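Local coordinates for protein endonuclease 8-like L720 (Acanthamoeba polyphaga mimivirus, PDB 4MB7) that is an endonuclease VIII-like protein of the Fpg/Nei family, with a beta-sandwich domain, a helix-two-turn-helix domain and a bound zinc ion, at residues 19-29 against 87-95; 4-12 against 44-52. All coordinates share one frame; numbering follows the deposited sequence.

Contact 1. Residues 19-29 against 87-95; sequences HRIVSISGPSY and AFMIIQLDN
Ile24 and Ile91 pair in the tightly packed middle of this contact. Both side chains rise from the same face of the sheet and run alongside each other, with Ile24 CD1 3.7 Å from Ile91 CG1. Ile24 CG1 stands anti to the backbone N (chi1 178°) and also lies over a face of the Tyr29 ring. CG2 of Ile91 meets CG1 of Ile21 at 3.8 Å. The face bearing Ser23, Ser25, Ile90 and Gln92 is looser. Ser25 is exposed, the other three are only partly buried, and Ser25 OG comes no nearer than 3.8 Å to Ile90 CB. A water bonds Ser23 OG and, weakly, Ile90 O.

One end is polar. His19 ND1 donates to the syn lone pair of Asp94 OD1 at 2.8 Å, with ring and carboxylate planes 76° apart. Asn95 ND2 sits over a face of the same ring. Arg20 N reaches Asp94 OD2 (2.9 Å) from above the carboxylate plane. A water donates to that oxygen, while Arg20 NH1 forms a salt bridge with Asp38. At the other end Ser28 N bonds Phe88 O (3.1 Å). Strands 21-25 and 89-93 are antiparallel. Val22 N and, weakly, Ser23 N both donate to Gln92 O. This is a classic beta bulge, in the antiparallel pair at the edge of the sheet.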
loop_
_atom_site.group_PDB
_atom_site.type_symbol
_atom_site.label_atom_id
_atom_site.label_comp_id
_atom_site.label_asym_id
_atom_site.label_seq_id
_atom_site.Cartn_x
_atom_site.Cartn_y
_atom_site.Cartn_z
ATOM N N HIS A 19 23.097 -0.845 7.689
ATOM C CA HIS A 19 24.162 -0.659 6.706
ATOM C C HIS A 19 24.308 0.797 6.273
ATOM O O HIS A 19 23.348 1.568 6.308
ATOM C CB HIS A 19 23.958 -1.576 5.496
ATOM C CG HIS A 19 24.203 -3.022 5.794
ATOM N ND1 HIS A 19 25.469 -3.566 5.843
ATOM C CD2 HIS A 19 23.348 -4.033 6.076
ATOM C CE1 HIS A 19 25.381 -4.851 6.133
ATOM N NE2 HIS A 19 24.106 -5.160 6.279
ATOM N N ARG A 20 25.519 1.161 5.868
ATOM C CA ARG A 20 25.852 2.542 5.542
ATOM C C ARG A 20 25.707 2.826 4.053
ATOM O O ARG A 20 26.068 2.001 3.216
ATOM C CB ARG A 20 27.285 2.848 5.990
ATOM C CG ARG A 20 27.747 4.268 5.707
ATOM C CD ARG A 20 29.134 4.517 6.283
ATOM N NE ARG A 20 30.078 3.474 5.893
ATOM C CZ ARG A 20 30.774 3.479 4.761
ATOM N NH1 ARG A 20 30.634 4.475 3.897
ATOM N NH2 ARG A 20 31.608 2.485 4.491
ATOM N N ILE A 21 25.180 4.003 3.728
ATOM C CA ILE A 21 25.089 4.434 2.339
ATOM C C ILE A 21 26.447 4.905 1.834
ATOM O O ILE A 21 27.000 5.886 2.329
ATOM C CB ILE A 21 24.059 5.564 2.163
ATOM C CG1 ILE A 21 22.653 5.052 2.486
ATOM C CG2 ILE A 21 24.119 6.117 0.746
ATOM C CD1 ILE A 21 21.593 6.135 2.501
ATOM N N VAL A 22 26.979 4.199 0.843
ATOM C CA VAL A 22 28.272 4.545 0.264
ATOM C C VAL A 22 28.094 5.513 -0.901
ATOM O O VAL A 22 28.829 6.492 -1.028
ATOM C CB VAL A 22 29.030 3.288 -0.206
ATOM C CG1 VAL A 22 30.254 3.670 -1.025
ATOM C CG2 VAL A 22 29.428 2.439 0.990
ATOM N N SER A 23 27.108 5.235 -1.745
ATOM C CA SER A 23 26.775 6.125 -2.847
ATOM C C SER A 23 25.267 6.143 -3.070
ATOM O O SER A 23 24.572 5.180 -2.751
ATOM C CB SER A 23 27.506 5.706 -4.129
ATOM O OG SER A 23 27.122 4.409 -4.540
ATOM N N ILE A 24 24.769 7.250 -3.610
ATOM C CA ILE A 24 23.337 7.426 -3.837
ATOM C C ILE A 24 23.117 8.427 -4.971
ATOM O O ILE A 24 23.815 9.437 -5.053
ATOM C CB ILE A 24 22.619 7.874 -2.538
ATOM C CG1 ILE A 24 21.127 8.113 -2.782
ATOM C CG2 ILE A 24 23.277 9.116 -1.954
ATOM C CD1 ILE A 24 20.330 8.287 -1.503
ATOM N N SER A 25 22.168 8.134 -5.857
ATOM C CA SER A 25 21.937 8.986 -7.022
ATOM C C SER A 25 20.561 8.785 -7.656
ATOM O O SER A 25 19.770 7.961 -7.203
ATOM C CB SER A 25 23.023 8.749 -8.074
ATOM O OG SER A 25 22.950 7.429 -8.587
ATOM N N GLY A 26 20.296 9.541 -8.721
ATOM C CA GLY A 26 19.023 9.484 -9.419
ATOM C C GLY A 26 18.263 10.792 -9.295
ATOM O O GLY A 26 18.524 11.572 -8.381
ATOM N N PRO A 27 17.320 11.042 -10.218
ATOM C CA PRO A 27 16.536 12.285 -10.207
ATOM C C PRO A 27 15.737 12.485 -8.921
ATOM O O PRO A 27 15.654 13.609 -8.431
ATOM C CB PRO A 27 15.594 12.123 -11.410
ATOM C CG PRO A 27 15.609 10.661 -11.736
ATOM C CD PRO A 27 16.974 10.181 -11.362
ATOM N N SER A 28 15.166 11.412 -8.380
ATOM C CA SER A 28 14.391 11.513 -7.147
ATOM C C SER A 28 15.270 11.839 -5.944
ATOM O O SER A 28 14.808 12.446 -4.977
ATOM C CB SER A 28 13.596 10.229 -6.891
ATOM O OG SER A 28 12.546 10.082 -7.830
ATOM N N TYR A 29 16.536 11.435 -5.998
ATOM C CA TYR A 29 17.470 11.772 -4.932
ATOM C C TYR A 29 17.864 13.244 -4.999
ATOM O O TYR A 29 17.877 13.938 -3.983
ATOM C CB TYR A 29 18.724 10.897 -4.993
ATOM C CG TYR A 29 19.809 11.373 -4.054
ATOM C CD1 TYR A 29 19.582 11.450 -2.686
ATOM C CD2 TYR A 29 21.056 11.753 -4.534
ATOM C CE1 TYR A 29 20.567 11.886 -1.820
ATOM C CE2 TYR A 29 22.049 12.188 -3.675
ATOM C CZ TYR A 29 21.799 12.254 -2.319
ATOM O OH TYR A 29 22.783 12.687 -1.461
ATOM N N ALA A 87 15.729 4.030 -13.530
ATOM C CA ALA A 87 15.541 4.007 -12.085
ATOM C C ALA A 87 15.523 5.424 -11.521
ATOM O O ALA A 87 16.350 6.259 -11.890
ATOM C CB ALA A 87 16.619 3.183 -11.423
ATOM N N PHE A 88 14.575 5.692 -10.629
ATOM C CA PHE A 88 14.419 7.024 -10.054
ATOM C C PHE A 88 15.460 7.304 -8.980
ATOM O O PHE A 88 15.852 8.450 -8.771
ATOM C CB PHE A 88 13.015 7.205 -9.468
ATOM C CG PHE A 88 11.934 7.343 -10.503
ATOM C CD1 PHE A 88 12.242 7.343 -11.854
ATOM C CD2 PHE A 88 10.609 7.490 -10.121
ATOM C CE1 PHE A 88 11.247 7.472 -12.807
ATOM C CE2 PHE A 88 9.608 7.622 -11.070
ATOM C CZ PHE A 88 9.929 7.613 -12.414
ATOM N N MET A 89 15.896 6.254 -8.292
ATOM C CA MET A 89 16.885 6.401 -7.230
ATOM C C MET A 89 17.719 5.136 -7.070
ATOM O O MET A 89 17.206 4.023 -7.176
ATOM C CB MET A 89 16.212 6.775 -5.904
ATOM C CG MET A 89 17.186 7.124 -4.785
ATOM S SD MET A 89 16.403 7.950 -3.379
ATOM C CE MET A 89 15.348 6.653 -2.747
ATOM N N ILE A 90 19.011 5.325 -6.821
ATOM C CA ILE A 90 19.953 4.227 -6.659
ATOM C C ILE A 90 20.706 4.399 -5.353
ATOM O O ILE A 90 21.335 5.428 -5.132
ATOM C CB ILE A 90 20.999 4.222 -7.789
ATOM C CG1 ILE A 90 20.313 4.231 -9.152
ATOM C CG2 ILE A 90 21.920 3.020 -7.658
ATOM C CD1 ILE A 90 19.376 3.085 -9.334
ATOM N N ILE A 91 20.644 3.397 -4.484
ATOM C CA ILE A 91 21.402 3.441 -3.241
ATOM C C ILE A 91 22.315 2.231 -3.109
ATOM O O ILE A 91 21.846 1.100 -2.997
ATOM C CB ILE A 91 20.488 3.509 -2.003
ATOM C CG1 ILE A 91 19.575 4.734 -2.076
ATOM C CG2 ILE A 91 21.328 3.547 -0.733
ATOM C CD1 ILE A 91 18.721 4.939 -0.838
ATOM N N GLN A 92 23.621 2.474 -3.131
ATOM C CA GLN A 92 24.585 1.405 -2.887
ATOM C C GLN A 92 25.056 1.422 -1.437
ATOM O O GLN A 92 25.463 2.461 -0.917
ATOM C CB GLN A 92 25.783 1.505 -3.833
ATOM C CG GLN A 92 26.810 0.402 -3.602
ATOM C CD GLN A 92 27.802 0.263 -4.737
ATOM O OE1 GLN A 92 27.698 0.940 -5.759
ATOM N NE2 GLN A 92 28.772 -0.626 -4.562
ATOM N N LEU A 93 24.996 0.264 -0.789
ATOM C CA LEU A 93 25.372 0.148 0.614
ATOM C C LEU A 93 26.797 -0.382 0.785
ATOM O O LEU A 93 27.456 -0.740 -0.191
ATOM C CB LEU A 93 24.377 -0.748 1.346
ATOM C CG LEU A 93 22.929 -0.264 1.225
ATOM C CD1 LEU A 93 21.968 -1.274 1.814
ATOM C CD2 LEU A 93 22.768 1.091 1.900
ATOM N N ASP A 94 27.261 -0.432 2.031
ATOM C CA ASP A 94 28.635 -0.840 2.330
ATOM C C ASP A 94 28.917 -2.322 2.076
ATOM O O ASP A 94 30.075 -2.732 2.001
ATOM C CB ASP A 94 29.016 -0.460 3.766
ATOM C CG ASP A 94 28.008 -0.950 4.792
ATOM O OD1 ASP A 94 27.252 -1.899 4.492
ATOM O OD2 ASP A 94 27.975 -0.386 5.905
ATOM N N ASN A 95 27.862 -3.122 1.947
ATOM C CA ASN A 95 28.021 -4.544 1.653
ATOM C C ASN A 95 27.767 -4.881 0.184
ATOM O O ASN A 95 27.408 -6.013 -0.144
ATOM C CB ASN A 95 27.121 -5.393 2.557
ATOM C CG ASN A 95 25.647 -5.077 2.380
ATOM O OD1 ASN A 95 25.277 -4.188 1.615
ATOM N ND2 ASN A 95 24.798 -5.814 3.085
HETATM O O HOH W 1 30.181 1.216 6.858
HETATM O O HOH W 2 24.421 4.566 -5.983
#

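Contact 2. Residues 4-12 against 44-52; sequences PRIRITYEK and WWFAGKYIY. With SO4 (sulfate ion), chain C; SO4 (sulfate ion), chain E; SO4 (sulfate ion), chain D.
The Phe46 ring carries Arg7 CA over one face, a CH-pi contact 3.9 Å from the ring centroid. Arg7 CB touches the rim, 3.4 Å from Phe46 CZ. The Tyr10 ring has Phe46 CD1 over one face and Trp44 O at its edge. The two rings meet obliquely, their planes at 48°. Here helix 5-12 packs on a beta hairpin, strands 44-47 and 50-52 joined by a type II' turn from Ala47 to Tyr50. The helix runs antiparallel to the first strand (178°) and nearly along the second.

Ile6 sits over the turn end of the hairpin. Its CG2, anti to the backbone N, touches Phe46 CD2 and Ile51 CG1, both at 3.6 Å. The same methyl lies 3.4 Å from Gly48 O. Thr9 CG2 meets Ile51 CD1 next to it. These central side chains are buried, and Met69 of strand 63-70 touches both Thr9 and Ile51.

Arg7 turns its polar end from the hairpin. Its NE forms a salt bridge with Glu11 OE2, met from above the carboxylate plane, while NH1 bonds Ser142 O. Tyr223 of helix 205-230 bonds Glu11 OE1 and makes a cation-pi contact with Arg7.

The outer sides are basic. Arg5 NH1 and NH2 and Lys12 NZ bond one sulfate, with Ile8 CD1 over a face of the Arg5 guanidinium. Lys49 NZ, on an extended chain, bonds two others. All three sulfates are probably from the crystallisation liquor. At the Tyr10 end, a water in the plane of the ring bonds Tyr10 OH at 2.6 Å and donates to Trp44 O at 2.9 Å.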
loop_
_atom_site.group_PDB
_atom_site.type_symbol
_atom_site.label_atom_id
_atom_site.label_comp_id
_atom_site.label_asym_id
_atom_site.label_seq_id
_atom_site.Cartn_x
_atom_site.Cartn_y
_atom_site.Cartn_z
ATOM N N PRO A 4 -0.969 -7.461 -0.607
ATOM C CA PRO A 4 0.141 -7.436 0.347
ATOM C C PRO A 4 1.494 -7.191 -0.323
ATOM O O PRO A 4 2.516 -7.572 0.241
ATOM C CB PRO A 4 0.111 -8.852 0.915
ATOM C CG PRO A 4 -0.285 -9.685 -0.273
ATOM C CD PRO A 4 -1.215 -8.825 -1.110
ATOM N N ARG A 5 1.498 -6.572 -1.501
ATOM C CA ARG A 5 2.742 -6.321 -2.228
ATOM C C ARG A 5 3.672 -5.361 -1.480
ATOM O O ARG A 5 4.895 -5.463 -1.585
ATOM C CB ARG A 5 2.448 -5.799 -3.637
ATOM C CG ARG A 5 3.683 -5.521 -4.487
ATOM C CD ARG A 5 4.601 -6.734 -4.573
ATOM N NE ARG A 5 3.891 -7.941 -4.988
ATOM C CZ ARG A 5 4.488 -9.080 -5.327
ATOM N NH1 ARG A 5 5.812 -9.169 -5.309
ATOM N NH2 ARG A 5 3.762 -10.128 -5.690
ATOM N N ILE A 6 3.091 -4.435 -0.724
ATOM C CA ILE A 6 3.889 -3.507 0.072
ATOM C C ILE A 6 4.641 -4.259 1.172
ATOM O O ILE A 6 5.839 -4.047 1.372
ATOM C CB ILE A 6 3.031 -2.381 0.687
ATOM C CG1 ILE A 6 2.458 -1.482 -0.410
ATOM C CG2 ILE A 6 3.853 -1.545 1.647
ATOM C CD1 ILE A 6 1.048 -1.826 -0.806
ATOM N N ARG A 7 3.934 -5.141 1.875
ATOM C CA ARG A 7 4.552 -5.984 2.893
ATOM C C ARG A 7 5.649 -6.856 2.295
ATOM O O ARG A 7 6.734 -6.992 2.868
ATOM C CB ARG A 7 3.508 -6.873 3.574
ATOM C CG ARG A 7 4.122 -7.963 4.442
ATOM C CD ARG A 7 3.064 -8.756 5.186
ATOM N NE ARG A 7 3.609 -9.989 5.748
ATOM C CZ ARG A 7 3.140 -10.586 6.839
ATOM N NH1 ARG A 7 2.120 -10.059 7.501
ATOM N NH2 ARG A 7 3.699 -11.708 7.272
ATOM N N ILE A 8 5.358 -7.442 1.139
ATOM C CA ILE A 8 6.314 -8.294 0.435
ATOM C C ILE A 8 7.595 -7.535 0.095
ATOM O O ILE A 8 8.701 -8.046 0.284
ATOM C CB ILE A 8 5.686 -8.888 -0.846
ATOM C CG1 ILE A 8 4.602 -9.905 -0.478
ATOM C CG2 ILE A 8 6.749 -9.535 -1.722
ATOM C CD1 ILE A 8 3.760 -10.363 -1.653
ATOM N N THR A 9 7.437 -6.312 -0.402
ATOM C CA THR A 9 8.579 -5.462 -0.725
ATOM C C THR A 9 9.373 -5.151 0.538
ATOM O O THR A 9 10.602 -5.225 0.545
ATOM C CB THR A 9 8.128 -4.145 -1.383
ATOM O OG1 THR A 9 7.408 -4.436 -2.585
ATOM C CG2 THR A 9 9.332 -3.264 -1.718
ATOM N N TYR A 10 8.653 -4.818 1.605
ATOM C CA TYR A 10 9.256 -4.558 2.907
ATOM C C TYR A 10 10.076 -5.744 3.415
ATOM O O TYR A 10 11.205 -5.577 3.877
ATOM C CB TYR A 10 8.167 -4.185 3.920
ATOM C CG TYR A 10 8.558 -4.384 5.366
ATOM C CD1 TYR A 10 9.419 -3.500 6.002
ATOM C CD2 TYR A 10 8.047 -5.447 6.103
ATOM C CE1 TYR A 10 9.774 -3.678 7.328
ATOM C CE2 TYR A 10 8.394 -5.631 7.427
ATOM C CZ TYR A 10 9.258 -4.744 8.035
ATOM O OH TYR A 10 9.605 -4.923 9.354
ATOM N N GLU A 11 9.508 -6.941 3.319
ATOM C CA GLU A 11 10.192 -8.144 3.784
ATOM C C GLU A 11 11.448 -8.442 2.967
ATOM O O GLU A 11 12.402 -9.026 3.477
ATOM C CB GLU A 11 9.241 -9.346 3.770
ATOM C CG GLU A 11 8.110 -9.241 4.789
ATOM C CD GLU A 11 7.122 -10.388 4.692
ATOM O OE1 GLU A 11 7.075 -11.050 3.635
ATOM O OE2 GLU A 11 6.392 -10.629 5.677
ATOM N N LYS A 12 11.450 -8.024 1.704
ATOM C CA LYS A 12 12.587 -8.268 0.822
ATOM C C LYS A 12 13.768 -7.332 1.073
ATOM O O LYS A 12 14.914 -7.702 0.832
ATOM C CB LYS A 12 12.166 -8.174 -0.648
ATOM C CG LYS A 12 11.396 -9.381 -1.166
ATOM C CD LYS A 12 11.015 -9.198 -2.628
ATOM C CE LYS A 12 10.246 -10.395 -3.161
ATOM N NZ LYS A 12 9.849 -10.206 -4.585
ATOM N N TRP A 44 13.244 0.174 8.678
ATOM C CA TRP A 44 12.204 0.176 7.658
ATOM C C TRP A 44 10.867 -0.113 8.329
ATOM O O TRP A 44 10.803 -0.875 9.292
ATOM C CB TRP A 44 12.440 -0.929 6.624
ATOM C CG TRP A 44 13.638 -0.779 5.743
ATOM C CD1 TRP A 44 14.897 -1.251 5.984
ATOM C CD2 TRP A 44 13.684 -0.159 4.450
ATOM N NE1 TRP A 44 15.726 -0.945 4.932
ATOM C CE2 TRP A 44 15.006 -0.276 3.978
ATOM C CE3 TRP A 44 12.737 0.494 3.654
ATOM C CZ2 TRP A 44 15.405 0.236 2.743
ATOM C CZ3 TRP A 44 13.136 1.002 2.430
ATOM C CH2 TRP A 44 14.457 0.869 1.985
ATOM N N TRP A 45 9.801 0.490 7.816
ATOM C CA TRP A 45 8.449 0.060 8.156
ATOM C C TRP A 45 7.485 0.461 7.047
ATOM O O TRP A 45 7.845 1.220 6.149
ATOM C CB TRP A 45 7.995 0.588 9.529
ATOM C CG TRP A 45 7.671 2.060 9.597
ATOM C CD1 TRP A 45 6.426 2.625 9.618
ATOM C CD2 TRP A 45 8.603 3.145 9.691
ATOM N NE1 TRP A 45 6.528 3.995 9.703
ATOM C CE2 TRP A 45 7.852 4.338 9.749
ATOM C CE3 TRP A 45 10.000 3.225 9.719
ATOM C CZ2 TRP A 45 8.453 5.595 9.835
ATOM C CZ3 TRP A 45 10.592 4.472 9.804
ATOM C CH2 TRP A 45 9.819 5.640 9.862
ATOM N N PHE A 46 6.271 -0.074 7.095
ATOM C CA PHE A 46 5.277 0.244 6.080
ATOM C C PHE A 46 3.890 0.380 6.691
ATOM O O PHE A 46 3.591 -0.219 7.722
ATOM C CB PHE A 46 5.272 -0.812 4.967
ATOM C CG PHE A 46 4.618 -2.111 5.359
ATOM C CD1 PHE A 46 5.342 -3.100 6.008
ATOM C CD2 PHE A 46 3.281 -2.346 5.069
ATOM C CE1 PHE A 46 4.741 -4.295 6.371
ATOM C CE2 PHE A 46 2.677 -3.536 5.430
ATOM C CZ PHE A 46 3.406 -4.511 6.082
ATOM N N ALA A 47 3.052 1.181 6.044
ATOM C CA ALA A 47 1.676 1.366 6.472
ATOM C C ALA A 47 0.841 1.683 5.245
ATOM O O ALA A 47 1.015 2.729 4.621
ATOM C CB ALA A 47 1.582 2.490 7.487
ATOM N N GLY A 48 -0.057 0.772 4.889
ATOM C CA GLY A 48 -0.840 0.933 3.680
ATOM C C GLY A 48 0.041 0.913 2.448
ATOM O O GLY A 48 0.825 -0.015 2.250
ATOM N N LYS A 49 -0.076 1.946 1.621
ATOM C CA LYS A 49 0.680 2.008 0.375
ATOM C C LYS A 49 1.995 2.779 0.512
ATOM O O LYS A 49 2.639 3.103 -0.486
ATOM C CB LYS A 49 -0.186 2.602 -0.741
ATOM C CG LYS A 49 -1.449 1.793 -1.023
ATOM C CD LYS A 49 -2.296 2.431 -2.109
ATOM C CE LYS A 49 -3.585 1.651 -2.323
ATOM N NZ LYS A 49 -4.522 2.363 -3.234
ATOM N N TYR A 50 2.390 3.064 1.748
ATOM C CA TYR A 50 3.637 3.780 2.011
ATOM C C TYR A 50 4.689 2.865 2.634
ATOM O O TYR A 50 4.399 2.123 3.572
ATOM C CB TYR A 50 3.394 4.951 2.967
ATOM C CG TYR A 50 2.599 6.115 2.409
ATOM C CD1 TYR A 50 2.902 6.668 1.172
ATOM C CD2 TYR A 50 1.553 6.670 3.138
ATOM C CE1 TYR A 50 2.177 7.743 0.674
ATOM C CE2 TYR A 50 0.825 7.737 2.651
ATOM C CZ TYR A 50 1.138 8.271 1.420
ATOM O OH TYR A 50 0.406 9.336 0.940
ATOM N N ILE A 51 5.911 2.931 2.117
ATOM C CA ILE A 51 7.058 2.286 2.751
ATOM C C ILE A 51 8.005 3.360 3.278
ATOM O O ILE A 51 8.354 4.289 2.553
ATOM C CB ILE A 51 7.827 1.381 1.769
ATOM C CG1 ILE A 51 6.945 0.224 1.306
ATOM C CG2 ILE A 51 9.099 0.845 2.421
ATOM C CD1 ILE A 51 7.639 -0.726 0.349
ATOM N N TYR A 52 8.422 3.231 4.535
ATOM C CA TYR A 52 9.235 4.260 5.174
ATOM C C TYR A 52 10.651 3.786 5.465
ATOM O O TYR A 52 10.867 2.639 5.857
ATOM C CB TYR A 52 8.578 4.737 6.471
ATOM C CG TYR A 52 7.235 5.405 6.280
ATOM C CD1 TYR A 52 7.142 6.779 6.102
ATOM C CD2 TYR A 52 6.061 4.663 6.280
ATOM C CE1 TYR A 52 5.916 7.397 5.931
ATOM C CE2 TYR A 52 4.827 5.272 6.105
ATOM C CZ TYR A 52 4.764 6.640 5.931
ATOM O OH TYR A 52 3.546 7.259 5.754
HETATM S S SO4 C . 7.073 -12.507 -7.079
HETATM O O1 SO4 C . 7.465 -13.915 -6.885
HETATM O O2 SO4 C . 7.566 -12.068 -8.396
HETATM O O3 SO4 C . 5.598 -12.425 -7.059
HETATM O O4 SO4 C . 7.675 -11.671 -6.030
HETATM S S SO4 E . -3.248 6.222 -2.965
HETATM O O1 SO4 E . -2.158 6.037 -2.011
HETATM O O2 SO4 E . -2.716 6.172 -4.325
HETATM O O3 SO4 E . -4.233 5.159 -2.788
HETATM O O4 SO4 E . -3.882 7.517 -2.739
HETATM S S SO4 D . -4.708 1.058 -6.748
HETATM O O1 SO4 D . -3.760 0.842 -5.659
HETATM O O2 SO4 D . -4.137 1.999 -7.709
HETATM O O3 SO4 D . -4.978 -0.212 -7.415
HETATM O O4 SO4 D . -5.949 1.608 -6.214
HETATM O O HOH W 3 11.213 -3.391 10.757
#

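The two contacts have centres about 19 Å apart, and their nearest atoms are about 7 Å apart without touching. Their segments alternate along the chain: 4-12, 19-29, 44-52, 87-95. Helix 5-13 leads into strand 21-25, and helix 27-32 into strand 40-47. Contact 1 lies at an outer strand of one four-stranded antiparallel sheet. Contact 2 sets a helix against the hairpin that begins the other. Thr16 links the two regions: it touches Leu93 and bonds Trp44. Contact 1 is peripheral, about 23 Å from the chain centre. Contact 2 is about 7 Å from it, where the N-terminal helix joins this sheet to helix 205-230.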